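Local coordinates for uncharacterized protein (Staphylococcus aureus subsp. aureus, PDB 4H0A) that is of unknown function but belongs to the CAP family, joining a cysteine-rich secretory protein domain to a CAP-associated N-terminal region, at residues Ile207-Val212 against Thr284-Trp289; Lys226-Leu231 against Tyr304-Gly309; Ala232-Asn237 against Gly259-Asn264; Lys269-Asn274 against Ser317-Glu322. All coordinates share one frame; numbering follows the deposited sequence. Where two conformers were deposited one is given.

Contact 1: Ile207-Val212 against Thr284-Trp289; sequences ISLYEV and TLIHSW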
loop_
_atom_site.group_PDB
_atom_site.type_symbol
_atom_site.label_atom_id
_atom_site.label_comp_id
_atom_site.label_asym_id
_atom_site.label_seq_id
_atom_site.Cartn_x
_atom_site.Cartn_y
_atom_site.Cartn_z
ATOM N N ILE A 207 6.005 -8.591 -5.023
ATOM C CA ILE A 207 4.799 -9.171 -5.631
ATOM C C ILE A 207 3.585 -8.311 -5.261
ATOM O O ILE A 207 2.745 -8.061 -6.118
ATOM C CB ILE A 207 4.596 -10.666 -5.238
ATOM C CG1 ILE A 207 5.712 -11.527 -5.869
ATOM C CG2 ILE A 207 3.210 -11.176 -5.715
ATOM C CD1 ILE A 207 5.988 -12.810 -5.119
ATOM N N SER A 208 3.483 -7.867 -4.003
ATOM C CA SER A 208 2.376 -6.979 -3.593
ATOM C C SER A 208 2.431 -5.641 -4.339
ATOM O O SER A 208 1.382 -5.112 -4.704
ATOM C CB SER A 208 2.430 -6.712 -2.097
ATOM O OG SER A 208 2.154 -7.908 -1.395
ATOM N N LEU A 209 3.653 -5.104 -4.579
ATOM C CA LEU A 209 3.834 -3.863 -5.339
ATOM C C LEU A 209 3.233 -4.035 -6.743
ATOM O O LEU A 209 2.491 -3.176 -7.190
ATOM C CB LEU A 209 5.327 -3.476 -5.424
ATOM C CG LEU A 209 5.672 -2.247 -6.299
ATOM C CD1 LEU A 209 5.133 -0.975 -5.673
ATOM C CD2 LEU A 209 7.170 -2.141 -6.507
ATOM N N TYR A 210 3.524 -5.158 -7.416
ATOM C CA TYR A 210 2.960 -5.440 -8.742
ATOM C C TYR A 210 1.449 -5.551 -8.689
ATOM O O TYR A 210 0.746 -4.986 -9.531
ATOM C CB TYR A 210 3.508 -6.773 -9.312
ATOM C CG TYR A 210 4.992 -6.840 -9.614
ATOM C CD1 TYR A 210 5.659 -5.765 -10.203
ATOM C CD2 TYR A 210 5.697 -8.031 -9.454
ATOM C CE1 TYR A 210 7.003 -5.854 -10.564
ATOM C CE2 TYR A 210 7.032 -8.142 -9.845
ATOM C CZ TYR A 210 7.682 -7.051 -10.404
ATOM O OH TYR A 210 9.017 -7.119 -10.740
ATOM N N GLU A 211 0.943 -6.324 -7.719
ATOM C CA GLU A 211 -0.499 -6.571 -7.594
ATOM C C GLU A 211 -1.277 -5.305 -7.276
ATOM O O GLU A 211 -2.293 -5.065 -7.910
ATOM C CB GLU A 211 -0.780 -7.610 -6.504
ATOM C CG GLU A 211 -0.374 -9.015 -6.912
ATOM C CD GLU A 211 -0.476 -10.047 -5.808
ATOM O OE1 GLU A 211 -0.626 -9.668 -4.624
ATOM O OE2 GLU A 211 -0.420 -11.253 -6.140
ATOM N N VAL A 212 -0.808 -4.500 -6.302
ATOM C CA VAL A 212 -1.525 -3.276 -5.936
ATOM C C VAL A 212 -1.456 -2.268 -7.095
ATOM O O VAL A 212 -2.437 -1.564 -7.346
ATOM C CB VAL A 212 -1.036 -2.665 -4.607
ATOM C CG1 VAL A 212 -1.737 -1.319 -4.358
ATOM C CG2 VAL A 212 -1.313 -3.620 -3.450
ATOM N N THR A 284 1.014 2.273 1.734
ATOM C CA THR A 284 1.539 3.620 2.004
ATOM C C THR A 284 2.371 4.114 0.827
ATOM O O THR A 284 2.239 5.268 0.430
ATOM C CB THR A 284 2.367 3.658 3.298
ATOM O OG1 THR A 284 1.583 3.101 4.341
ATOM C CG2 THR A 284 2.786 5.074 3.680
ATOM N N LEU A 285 3.242 3.265 0.297
ATOM C CA LEU A 285 4.058 3.612 -0.870
ATOM C C LEU A 285 3.191 4.014 -2.075
ATOM O O LEU A 285 3.486 5.009 -2.722
ATOM C CB LEU A 285 4.936 2.407 -1.270
ATOM C CG LEU A 285 5.724 2.602 -2.563
ATOM C CD1 LEU A 285 6.891 3.549 -2.366
ATOM C CD2 LEU A 285 6.129 1.324 -3.091
ATOM N N ILE A 286 2.176 3.200 -2.409
ATOM C CA ILE A 286 1.285 3.463 -3.550
ATOM C C ILE A 286 0.536 4.779 -3.331
ATOM O O ILE A 286 0.409 5.552 -4.276
ATOM C CB ILE A 286 0.326 2.272 -3.790
ATOM C CG1 ILE A 286 1.134 1.072 -4.354
ATOM C CG2 ILE A 286 -0.860 2.664 -4.723
ATOM C CD1 ILE A 286 1.446 1.132 -5.874
ATOM N N HIS A 287 0.079 5.049 -2.099
ATOM C CA HIS A 287 -0.581 6.318 -1.790
ATOM C C HIS A 287 0.340 7.510 -2.124
ATOM O O HIS A 287 -0.141 8.504 -2.672
ATOM C CB HIS A 287 -1.011 6.379 -0.309
ATOM C CG HIS A 287 -1.406 7.755 0.132
ATOM N ND1 HIS A 287 -0.519 8.573 0.806
ATOM C CD2 HIS A 287 -2.544 8.446 -0.105
ATOM C CE1 HIS A 287 -1.156 9.715 0.996
ATOM N NE2 HIS A 287 -2.373 9.688 0.456
ATOM N N SER A 288 1.641 7.422 -1.783
ATOM C CA SER A 288 2.577 8.515 -2.059
ATOM C C SER A 288 2.801 8.684 -3.561
ATOM O O SER A 288 2.844 9.817 -4.030
ATOM C CB SER A 288 3.902 8.300 -1.337
ATOM O OG SER A 288 3.702 8.399 0.064
ATOM N N TRP A 289 2.876 7.577 -4.328
ATOM C CA TRP A 289 3.020 7.675 -5.788
ATOM C C TRP A 289 1.726 8.199 -6.430
ATOM O O TRP A 289 1.791 9.057 -7.311
ATOM C CB TRP A 289 3.415 6.321 -6.400
ATOM C CG TRP A 289 4.822 5.895 -6.102
ATOM C CD1 TRP A 289 5.762 6.585 -5.393
ATOM C CD2 TRP A 289 5.432 4.655 -6.473
ATOM N NE1 TRP A 289 6.931 5.867 -5.336
ATOM C CE2 TRP A 289 6.744 4.659 -5.953
ATOM C CE3 TRP A 289 4.998 3.535 -7.196
ATOM C CZ2 TRP A 289 7.639 3.605 -6.170
ATOM C CZ3 TRP A 289 5.888 2.496 -7.417
ATOM C CH2 TRP A 289 7.188 2.535 -6.905
#
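Leu209 sends one methyl, CD1, in among three side chains of the facing helix: Leu285, Ile286 and Trp289. Its CG is anti to the backbone N (chi1 175°), which carries the branch off a CB that points along the flank of its helix rather than across the gap. The closest of the three meetings is CD1 with Leu285 CD2, at 3.6 Å. Leu209 CD1 also lies 4.0 Å from Trp289 CZ3, the two side chains crossing at about a right angle, and Ile286 CD1 is a looser neighbour. Within the same helix as the tryptophan, Leu285 CD1 stands 3.5 Å above the indole plane, offset toward the rim.

One turn on, Val212 points its side chain toward the facing helix. Its CG1, anti to the backbone N, comes within 3.7 Å of Ile286 CG1 as the two branched side chains slide past each other in opposite directions. Everything that crosses is aliphatic or aromatic, and the short helical segments, their axes 10.9 Å apart and 46° from parallel, meet through side chains alone.

Leu209, Tyr210 and Trp289 all rest on Leu318 of strand 315-322. Away from that sheet, Glu211 forms salt bridges with Arg61 and Lys75, and His287 bonds Thr144, so this helix pair lies between the CAP sheet and the N-terminal part of the chain.

Contact 2: Lys226-Leu231 against Tyr304-Gly309; sequences KINSDL and YDEMGG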
loop_
_atom_site.group_PDB
_atom_site.type_symbol
_atom_site.label_atom_id
_atom_site.label_comp_id
_atom_site.label_asym_id
_atom_site.label_seq_id
_atom_site.Cartn_x
_atom_site.Cartn_y
_atom_site.Cartn_z
ATOM N N LYS A 226 2.174 -6.441 -17.594
ATOM C CA LYS A 226 2.762 -7.772 -17.480
ATOM C C LYS A 226 4.116 -7.646 -16.795
ATOM O O LYS A 226 4.789 -6.638 -16.958
ATOM C CB LYS A 226 2.898 -8.445 -18.854
ATOM C CG LYS A 226 1.550 -8.750 -19.489
ATOM C CD LYS A 226 1.695 -9.633 -20.722
ATOM C CE LYS A 226 0.362 -10.023 -21.315
ATOM N NZ LYS A 226 0.513 -11.053 -22.378
ATOM N N ILE A 227 4.502 -8.638 -15.998
ATOM C CA ILE A 227 5.774 -8.575 -15.274
ATOM C C ILE A 227 6.884 -9.037 -16.216
ATOM O O ILE A 227 6.751 -10.082 -16.841
ATOM C CB ILE A 227 5.698 -9.393 -13.964
ATOM C CG1 ILE A 227 4.684 -8.722 -12.997
ATOM C CG2 ILE A 227 7.081 -9.503 -13.295
ATOM C CD1 ILE A 227 3.972 -9.663 -12.141
ATOM N N ASN A 228 7.941 -8.218 -16.367
ATOM C CA ASN A 228 9.092 -8.514 -17.217
ATOM C C ASN A 228 10.320 -8.769 -16.336
ATOM O O ASN A 228 10.731 -7.874 -15.595
ATOM C CB ASN A 228 9.346 -7.357 -18.177
ATOM C CG ASN A 228 10.369 -7.694 -19.226
ATOM O OD1 ASN A 228 11.574 -7.680 -18.970
ATOM N ND2 ASN A 228 9.914 -8.091 -20.405
ATOM N N SER A 229 10.912 -9.975 -16.425
ATOM C CA SER A 229 12.072 -10.350 -15.609
ATOM C C SER A 229 13.340 -9.536 -15.964
ATOM O O SER A 229 14.168 -9.325 -15.077
ATOM C CB SER A 229 12.363 -11.842 -15.737
ATOM O OG SER A 229 12.528 -12.208 -17.096
ATOM N N ASP A 230 13.489 -9.062 -17.217
ATOM C CA ASP A 230 14.656 -8.251 -17.583
ATOM C C ASP A 230 14.567 -6.859 -16.933
ATOM O O ASP A 230 15.593 -6.334 -16.498
ATOM C CB ASP A 230 14.828 -8.111 -19.108
ATOM C CG ASP A 230 15.059 -9.406 -19.866
ATOM O OD1 ASP A 230 15.608 -10.358 -19.268
ATOM O OD2 ASP A 230 14.729 -9.455 -21.071
ATOM N N LEU A 231 13.360 -6.262 -16.869
ATOM C CA LEU A 231 13.171 -4.972 -16.196
ATOM C C LEU A 231 13.395 -5.127 -14.693
ATOM O O LEU A 231 13.946 -4.225 -14.066
ATOM C CB LEU A 231 11.765 -4.412 -16.443
ATOM C CG LEU A 231 11.409 -4.020 -17.861
ATOM C CD1 LEU A 231 9.984 -3.505 -17.931
ATOM C CD2 LEU A 231 12.364 -2.980 -18.396
ATOM N N TYR A 304 1.963 2.178 -21.376
ATOM C CA TYR A 304 2.820 1.104 -20.849
ATOM C C TYR A 304 2.091 -0.239 -20.838
ATOM O O TYR A 304 0.884 -0.285 -20.597
ATOM C CB TYR A 304 3.327 1.406 -19.426
ATOM C CG TYR A 304 4.133 2.677 -19.277
ATOM C CD1 TYR A 304 5.094 3.034 -20.216
ATOM C CD2 TYR A 304 4.019 3.467 -18.139
ATOM C CE1 TYR A 304 5.855 4.189 -20.068
ATOM C CE2 TYR A 304 4.766 4.630 -17.984
ATOM C CZ TYR A 304 5.690 4.986 -18.948
ATOM O OH TYR A 304 6.436 6.133 -18.817
ATOM N N ASP A 305 2.822 -1.321 -21.142
ATOM C CA ASP A 305 2.268 -2.677 -21.131
ATOM C C ASP A 305 3.104 -3.653 -20.272
ATOM O O ASP A 305 2.645 -4.770 -20.059
ATOM C CB ASP A 305 2.101 -3.230 -22.560
ATOM C CG ASP A 305 3.199 -2.867 -23.534
ATOM O OD1 ASP A 305 4.377 -2.842 -23.117
ATOM O OD2 ASP A 305 2.877 -2.579 -24.704
ATOM N N GLU A 306 4.285 -3.238 -19.748
ATOM C CA GLU A 306 5.136 -4.096 -18.923
ATOM C C GLU A 306 5.762 -3.326 -17.784
ATOM O O GLU A 306 5.917 -2.102 -17.865
ATOM C CB GLU A 306 6.265 -4.710 -19.761
ATOM C CG GLU A 306 5.792 -5.656 -20.846
ATOM C CD GLU A 306 6.907 -6.308 -21.643
ATOM O OE1 GLU A 306 8.096 -6.051 -21.344
ATOM O OE2 GLU A 306 6.585 -7.072 -22.582
HETATM N N MSE A 307 6.168 -4.056 -16.747
HETATM C CA MSE A 307 6.838 -3.478 -15.593
HETATM C C MSE A 307 7.763 -4.504 -14.942
HETATM O O MSE A 307 7.621 -5.707 -15.147
HETATM C CB MSE A 307 5.813 -2.954 -14.566
HETATM C CG MSE A 307 5.000 -4.058 -13.885
HETATM SE SE MSE A 307 3.700 -3.362 -12.595
HETATM C CE MSE A 307 2.738 -5.028 -12.415
ATOM N N GLY A 308 8.692 -4.003 -14.159
ATOM C CA GLY A 308 9.631 -4.826 -13.410
ATOM C C GLY A 308 10.216 -3.978 -12.312
ATOM O O GLY A 308 10.493 -2.802 -12.535
ATOM N N GLY A 309 10.342 -4.532 -11.124
ATOM C CA GLY A 309 10.834 -3.743 -10.010
ATOM C C GLY A 309 11.694 -4.508 -9.048
ATOM O O GLY A 309 12.101 -5.640 -9.311
#
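Lys226 and Ile227 run parallel to Glu306 and Met307, and three backbone bonds stitch the pair. Lys226 N donates to Asp305 O at 3.0 Å, almost straight at 172°. Met307 N returns to Lys226 O, approaching nearly along the C=O axis, and Asn228 N reaches Met307 O at 2.8 Å. On its other side, toward strand 315-322, segment 304-309 is irregular: Asp305 and Glu306 both face Leu321 in a classic beta bulge.

The side chains split between the two faces. On one, the extended chain of Glu306 brings OE1 to 2.9 Å from Asn228 ND2, with carboxylate and amide planes only 22° apart. The oxygen of that amide caps the helix that starts here: Asn228 OD1 accepts from Leu231 N at 3.1 Å, and weakly from Asp230 N. Leu231 then folds back over the strand, its CB resting 3.7 Å from Gly308 CA, where no side chain intervenes, and its CD1 lying 3.9 Å from Met307 C. On the other face the CE of selenomethionine Met307 lies 4.2 Å from Ile227 CG1, with Tyr210 of helix 201-219 against both residues.

Here a short parallel edge strand passes, through an asparagine N-cap, directly into a helix packed on the same sheet, at the border of the alpha-beta-alpha sandwich that is the architecture of CAP domains.

Contact 3: Ala232-Asn237 against Gly259-Asn264; sequences AHIASN and GQLDKN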
loop_
_atom_site.group_PDB
_atom_site.type_symbol
_atom_site.label_atom_id
_atom_site.label_comp_id
_atom_site.label_asym_id
_atom_site.label_seq_id
_atom_site.Cartn_x
_atom_site.Cartn_y
_atom_site.Cartn_z
ATOM N N ALA A 232 12.973 -6.272 -14.118
ATOM C CA ALA A 232 13.168 -6.562 -12.696
ATOM C C ALA A 232 14.663 -6.682 -12.389
ATOM O O ALA A 232 15.109 -6.201 -11.349
ATOM C CB ALA A 232 12.430 -7.840 -12.309
ATOM N N HIS A 233 15.438 -7.295 -13.311
ATOM C CA HIS A 233 16.897 -7.429 -13.173
ATOM C C HIS A 233 17.541 -6.056 -13.204
ATOM O O HIS A 233 18.414 -5.757 -12.381
ATOM C CB HIS A 233 17.490 -8.317 -14.293
ATOM C CG HIS A 233 18.981 -8.227 -14.438
ATOM N ND1 HIS A 233 19.566 -7.386 -15.368
ATOM C CD2 HIS A 233 19.959 -8.884 -13.771
ATOM C CE1 HIS A 233 20.873 -7.556 -15.240
ATOM N NE2 HIS A 233 21.155 -8.454 -14.296
ATOM N N ILE A 234 17.127 -5.224 -14.176
ATOM C CA ILE A 234 17.658 -3.867 -14.316
ATOM C C ILE A 234 17.318 -3.063 -13.043
ATOM O O ILE A 234 18.189 -2.386 -12.513
ATOM C CB ILE A 234 17.116 -3.180 -15.606
ATOM C CG1 ILE A 234 17.750 -3.820 -16.862
ATOM C CG2 ILE A 234 17.371 -1.661 -15.578
ATOM C CD1 ILE A 234 16.987 -3.567 -18.172
ATOM N N ALA A 235 16.067 -3.165 -12.547
ATOM C CA ALA A 235 15.628 -2.462 -11.331
ATOM C C ALA A 235 16.463 -2.849 -10.116
ATOM O O ALA A 235 16.845 -1.980 -9.335
ATOM C CB ALA A 235 14.162 -2.760 -11.044
ATOM N N SER A 236 16.756 -4.148 -9.970
ATOM C CA SER A 236 17.565 -4.654 -8.870
ATOM C C SER A 236 19.003 -4.130 -8.953
ATOM O O SER A 236 19.528 -3.683 -7.935
ATOM C CB SER A 236 17.546 -6.180 -8.852
ATOM O OG SER A 236 18.366 -6.692 -7.818
ATOM N N ASN A 237 19.631 -4.171 -10.148
ATOM C CA ASN A 237 20.992 -3.640 -10.334
ATOM C C ASN A 237 21.026 -2.150 -10.150
ATOM O O ASN A 237 21.964 -1.636 -9.536
ATOM C CB ASN A 237 21.554 -3.973 -11.727
ATOM C CG ASN A 237 22.196 -5.320 -11.808
ATOM O OD1 ASN A 237 22.602 -5.897 -10.801
ATOM N ND2 ASN A 237 22.320 -5.857 -13.006
ATOM N N GLY A 259 20.482 3.546 -20.442
ATOM C CA GLY A 259 21.747 2.877 -20.714
ATOM C C GLY A 259 21.692 1.398 -20.390
ATOM O O GLY A 259 22.227 0.585 -21.146
ATOM N N GLN A 260 21.037 1.035 -19.265
ATOM C CA GLN A 260 20.885 -0.363 -18.862
ATOM C C GLN A 260 19.926 -1.107 -19.805
ATOM O O GLN A 260 20.140 -2.292 -20.046
ATOM C CB GLN A 260 20.413 -0.493 -17.403
ATOM C CG GLN A 260 21.544 -0.382 -16.389
ATOM C CD GLN A 260 21.039 -0.465 -14.962
ATOM O OE1 GLN A 260 20.717 0.549 -14.334
ATOM N NE2 GLN A 260 20.937 -1.672 -14.418
ATOM N N LEU A 261 18.889 -0.435 -20.344
ATOM C CA LEU A 261 17.955 -1.078 -21.281
ATOM C C LEU A 261 18.656 -1.419 -22.597
ATOM O O LEU A 261 18.476 -2.522 -23.112
ATOM C CB LEU A 261 16.730 -0.193 -21.555
ATOM C CG LEU A 261 15.733 -0.089 -20.407
ATOM C CD1 LEU A 261 14.881 1.153 -20.537
ATOM C CD2 LEU A 261 14.839 -1.308 -20.344
ATOM N N ASP A 262 19.471 -0.483 -23.118
ATOM C CA ASP A 262 20.240 -0.674 -24.353
ATOM C C ASP A 262 21.334 -1.729 -24.155
ATOM O O ASP A 262 21.509 -2.584 -25.021
ATOM C CB ASP A 262 20.861 0.653 -24.822
ATOM C CG ASP A 262 19.841 1.702 -25.231
ATOM O OD1 ASP A 262 18.651 1.548 -24.875
ATOM O OD2 ASP A 262 20.237 2.689 -25.887
ATOM N N LYS A 263 22.036 -1.691 -23.005
ATOM C CA LYS A 263 23.068 -2.671 -22.632
ATOM C C LYS A 263 22.494 -4.101 -22.578
ATOM O O LYS A 263 23.186 -5.049 -22.941
ATOM C CB LYS A 263 23.666 -2.293 -21.259
ATOM C CG LYS A 263 24.760 -3.219 -20.728
ATOM C CD LYS A 263 25.206 -2.779 -19.340
ATOM C CE LYS A 263 26.149 -3.758 -18.688
ATOM N NZ LYS A 263 26.403 -3.408 -17.265
ATOM N N ASN A 264 21.228 -4.243 -22.150
ATOM C CA ASN A 264 20.542 -5.532 -22.029
ATOM C C ASN A 264 19.707 -5.884 -23.289
ATOM O O ASN A 264 18.948 -6.853 -23.255
ATOM C CB ASN A 264 19.651 -5.523 -20.783
ATOM C CG ASN A 264 20.427 -5.622 -19.492
ATOM O OD1 ASN A 264 20.392 -6.640 -18.811
ATOM N ND2 ASN A 264 21.110 -4.571 -19.085
#
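Ile234 is the hub of a helix-helix contact in one outer layer of the alpha-beta-alpha sandwich that defines the CAP fold. Helices 229-242 and 254-263 lie on the same side of the central sheet; the axes of their segments 232-237 and 259-263 come within 10.5 Å, with chain directions at 133°. On the sheet side, Ile234 and Ala235 settle on Ile319, while Leu261 meets Leu321.

Both branches of Ile234 find partners. CG2, anti to the backbone N, slides alongside Gln260 and comes 3.7 Å from its CB. On the other branch, CG1 passes the amide of Asn264, with ND2 4.1 Å away, and the CD1 it carries meets Leu261 CD2 at 3.8 Å, the two side chains crossing at about a right angle. One aliphatic side chain thus engages both the last turn of the opposing helix and the residue that follows it.

Asn264, the first residue to leave the helical conformation, turns its amide back on the preceding turn. Gln260 O receives two donors from it: the backbone N, and the side-chain ND2 at a short 2.7 Å, with the carbonyl oxygen 24° out of the Asn264 amide plane.

Contact 4: Lys269-Asn274 against Ser317-Glu322; sequences KTTAQN and SLIFLE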
loop_
_atom_site.group_PDB
_atom_site.type_symbol
_atom_site.label_atom_id
_atom_site.label_comp_id
_atom_site.label_asym_id
_atom_site.label_seq_id
_atom_site.Cartn_x
_atom_site.Cartn_y
_atom_site.Cartn_z
ATOM N N LYS A 269 9.576 1.621 -26.794
ATOM C CA LYS A 269 9.246 2.937 -27.349
ATOM C C LYS A 269 9.504 4.002 -26.282
ATOM O O LYS A 269 10.185 4.989 -26.554
ATOM C CB LYS A 269 7.791 2.991 -27.841
ATOM C CG LYS A 269 7.544 2.124 -29.068
ATOM C CD LYS A 269 6.153 2.336 -29.685
ATOM C CE LYS A 269 5.223 1.168 -29.473
ATOM N NZ LYS A 269 3.946 1.333 -30.213
ATOM N N THR A 270 8.965 3.795 -25.068
ATOM C CA THR A 270 9.150 4.710 -23.937
ATOM C C THR A 270 9.354 3.931 -22.639
ATOM O O THR A 270 9.028 2.741 -22.552
ATOM C CB THR A 270 7.967 5.676 -23.799
ATOM O OG1 THR A 270 6.760 4.932 -23.640
ATOM C CG2 THR A 270 7.853 6.642 -24.978
ATOM N N THR A 271 9.915 4.617 -21.636
ATOM C CA THR A 271 10.192 4.033 -20.326
ATOM C C THR A 271 10.218 5.111 -19.240
ATOM O O THR A 271 10.482 6.280 -19.522
ATOM C CB THR A 271 11.532 3.274 -20.355
ATOM O OG1 THR A 271 11.633 2.459 -19.184
ATOM C CG2 THR A 271 12.743 4.207 -20.461
ATOM N N ALA A 272 9.984 4.697 -17.997
ATOM C CA ALA A 272 10.020 5.592 -16.840
ATOM C C ALA A 272 10.224 4.781 -15.576
ATOM O O ALA A 272 10.223 3.550 -15.636
ATOM C CB ALA A 272 8.738 6.399 -16.758
ATOM N N GLN A 273 10.415 5.456 -14.434
ATOM C CA GLN A 273 10.675 4.770 -13.177
ATOM C C GLN A 273 10.092 5.517 -11.989
ATOM O O GLN A 273 10.240 6.732 -11.897
ATOM C CB GLN A 273 12.191 4.628 -12.993
ATOM C CG GLN A 273 12.621 3.853 -11.750
ATOM C CD GLN A 273 14.121 3.751 -11.621
ATOM O OE1 GLN A 273 14.893 4.315 -12.407
ATOM N NE2 GLN A 273 14.563 3.042 -10.596
ATOM N N ASN A 274 9.482 4.769 -11.058
ATOM C CA ASN A 274 8.968 5.295 -9.802
ATOM C C ASN A 274 9.819 4.722 -8.704
ATOM O O ASN A 274 10.124 3.527 -8.742
ATOM C CB ASN A 274 7.497 4.935 -9.607
ATOM C CG ASN A 274 6.539 5.808 -10.364
ATOM O OD1 ASN A 274 6.937 6.687 -11.115
ATOM N ND2 ASN A 274 5.250 5.556 -10.217
ATOM N N SER A 317 11.487 0.187 -6.047
ATOM C CA SER A 317 11.716 0.694 -7.407
ATOM C C SER A 317 10.814 -0.042 -8.379
ATOM O O SER A 317 10.723 -1.261 -8.285
ATOM C CB SER A 317 13.174 0.508 -7.805
ATOM O OG SER A 317 13.365 0.741 -9.191
ATOM N N LEU A 318 10.153 0.679 -9.310
ATOM C CA LEU A 318 9.285 0.059 -10.316
ATOM C C LEU A 318 9.519 0.725 -11.657
ATOM O O LEU A 318 9.236 1.913 -11.812
ATOM C CB LEU A 318 7.805 0.165 -9.905
ATOM C CG LEU A 318 6.796 -0.678 -10.708
ATOM C CD1 LEU A 318 7.119 -2.189 -10.625
ATOM C CD2 LEU A 318 5.382 -0.439 -10.214
ATOM N N ILE A 319 10.063 -0.036 -12.620
ATOM C CA ILE A 319 10.342 0.443 -13.974
ATOM C C ILE A 319 9.156 0.078 -14.846
ATOM O O ILE A 319 8.666 -1.043 -14.750
ATOM C CB ILE A 319 11.664 -0.160 -14.513
ATOM C CG1 ILE A 319 12.849 0.280 -13.624
ATOM C CG2 ILE A 319 11.895 0.248 -15.982
ATOM C CD1 ILE A 319 14.127 -0.409 -13.896
ATOM N N PHE A 320 8.709 1.008 -15.701
ATOM C CA PHE A 320 7.600 0.801 -16.642
ATOM C C PHE A 320 8.131 0.791 -18.046
ATOM O O PHE A 320 9.121 1.464 -18.323
ATOM C CB PHE A 320 6.550 1.915 -16.522
ATOM C CG PHE A 320 6.103 2.197 -15.117
ATOM C CD1 PHE A 320 6.816 3.070 -14.308
ATOM C CD2 PHE A 320 4.999 1.553 -14.582
ATOM C CE1 PHE A 320 6.425 3.303 -13.000
ATOM C CE2 PHE A 320 4.599 1.798 -13.278
ATOM C CZ PHE A 320 5.311 2.678 -12.498
ATOM N N LEU A 321 7.450 0.082 -18.952
ATOM C CA LEU A 321 7.892 0.004 -20.336
ATOM C C LEU A 321 6.741 -0.134 -21.314
ATOM O O LEU A 321 5.775 -0.854 -21.056
ATOM C CB LEU A 321 8.809 -1.216 -20.477
ATOM C CG LEU A 321 9.796 -1.206 -21.635
ATOM C CD1 LEU A 321 11.011 -0.348 -21.299
ATOM C CD2 LEU A 321 10.216 -2.623 -21.995
ATOM N N GLU A 322 6.865 0.553 -22.454
ATOM C CA GLU A 322 5.969 0.423 -23.588
ATOM C C GLU A 322 6.776 -0.300 -24.648
ATOM O O GLU A 322 7.744 0.274 -25.151
ATOM C CB GLU A 322 5.473 1.793 -24.085
ATOM C CG GLU A 322 4.747 1.731 -25.425
ATOM C CD GLU A 322 4.285 3.053 -26.001
ATOM O OE1 GLU A 322 4.848 4.107 -25.624
ATOM O OE2 GLU A 322 3.403 3.022 -26.888
#
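Ala272 and Phe320 form a hydrogen-bonded pair near the middle of an antiparallel ladder between strands 270-277 and 315-322. Phe320 N donates to Ala272 O at 3.0 Å in a nearly straight bond, whereas the return bond from Ala272 N is weak. Asn274 and Leu318 exchange two firm backbone bonds, and beyond the other end Lys269 N donates to Glu322 O at 2.8 Å. In the non-hydrogen-bonded pairs, Thr271 with Leu321 and Gln273 with Ile319, the CA hydrogens of Thr271, Gln273 and Ile319 lean on carbonyl oxygens across the gap.

Polar side chains add to this ladder. Thr271 OG1, anti to its own backbone N (chi1 -167°), bonds Phe320 O at 2.8 Å, a shorter bond to the same oxygen that Ala272 N reaches only weakly. Thr270 OG1 donates to the anti lone pair of Glu322 OE1 at 2.9 Å, and Lys269 NZ makes a long salt bridge to OE2 of the same carboxylate. Gln273, fully extended, brings NE2 to 3.0 Å from Ser317 OG, which lies 21° out of the amide plane.

These two strands lie within the central sheet of the alpha-beta-alpha CAP sandwich. Thr271, Gln273, Ile319 and Leu321 face helices 229-242 and 254-263; Ala272, Asn274 and Phe320 face helix 293-299.

Among the van der Waals contacts, Leu321 CD1 approaches Thr271 OG1 and CB on the face of Thr271 and Ile319, where Gln273 CG also meets Ile319 CG1. On the face of Ala272 and Phe320, the Phe320 ring presents its edge to Asn274: CE1 lies 3.6 Å from Asn274 CG, with amide and ring planes 75° apart, while Asn274 ND2 bonds His295 O.

Of the elements in these contacts, helix 201-219 comes first along the chain, and contact 1 joins it to helix 282-290 about seventy residues later. Contact 2 opens within that loop but closes beyond it, at strand 306-312, so the two cross. Contact 3, between successive helices, closes a short loop nested inside both. Contact 4 opens after contact 3 has closed and ends on the last strand, crossing contacts 1 and 2. In space, contacts 2 and 4 share a sheet, with strand 306-312 beside strand 315-322; contact 3 covers one face, and the helices of contact 1 pack on the sheet at Leu318 and Asn274. Tyr210 links contact 1 to contact 2, its OH probably hydrogen-bonded to Gly309 N.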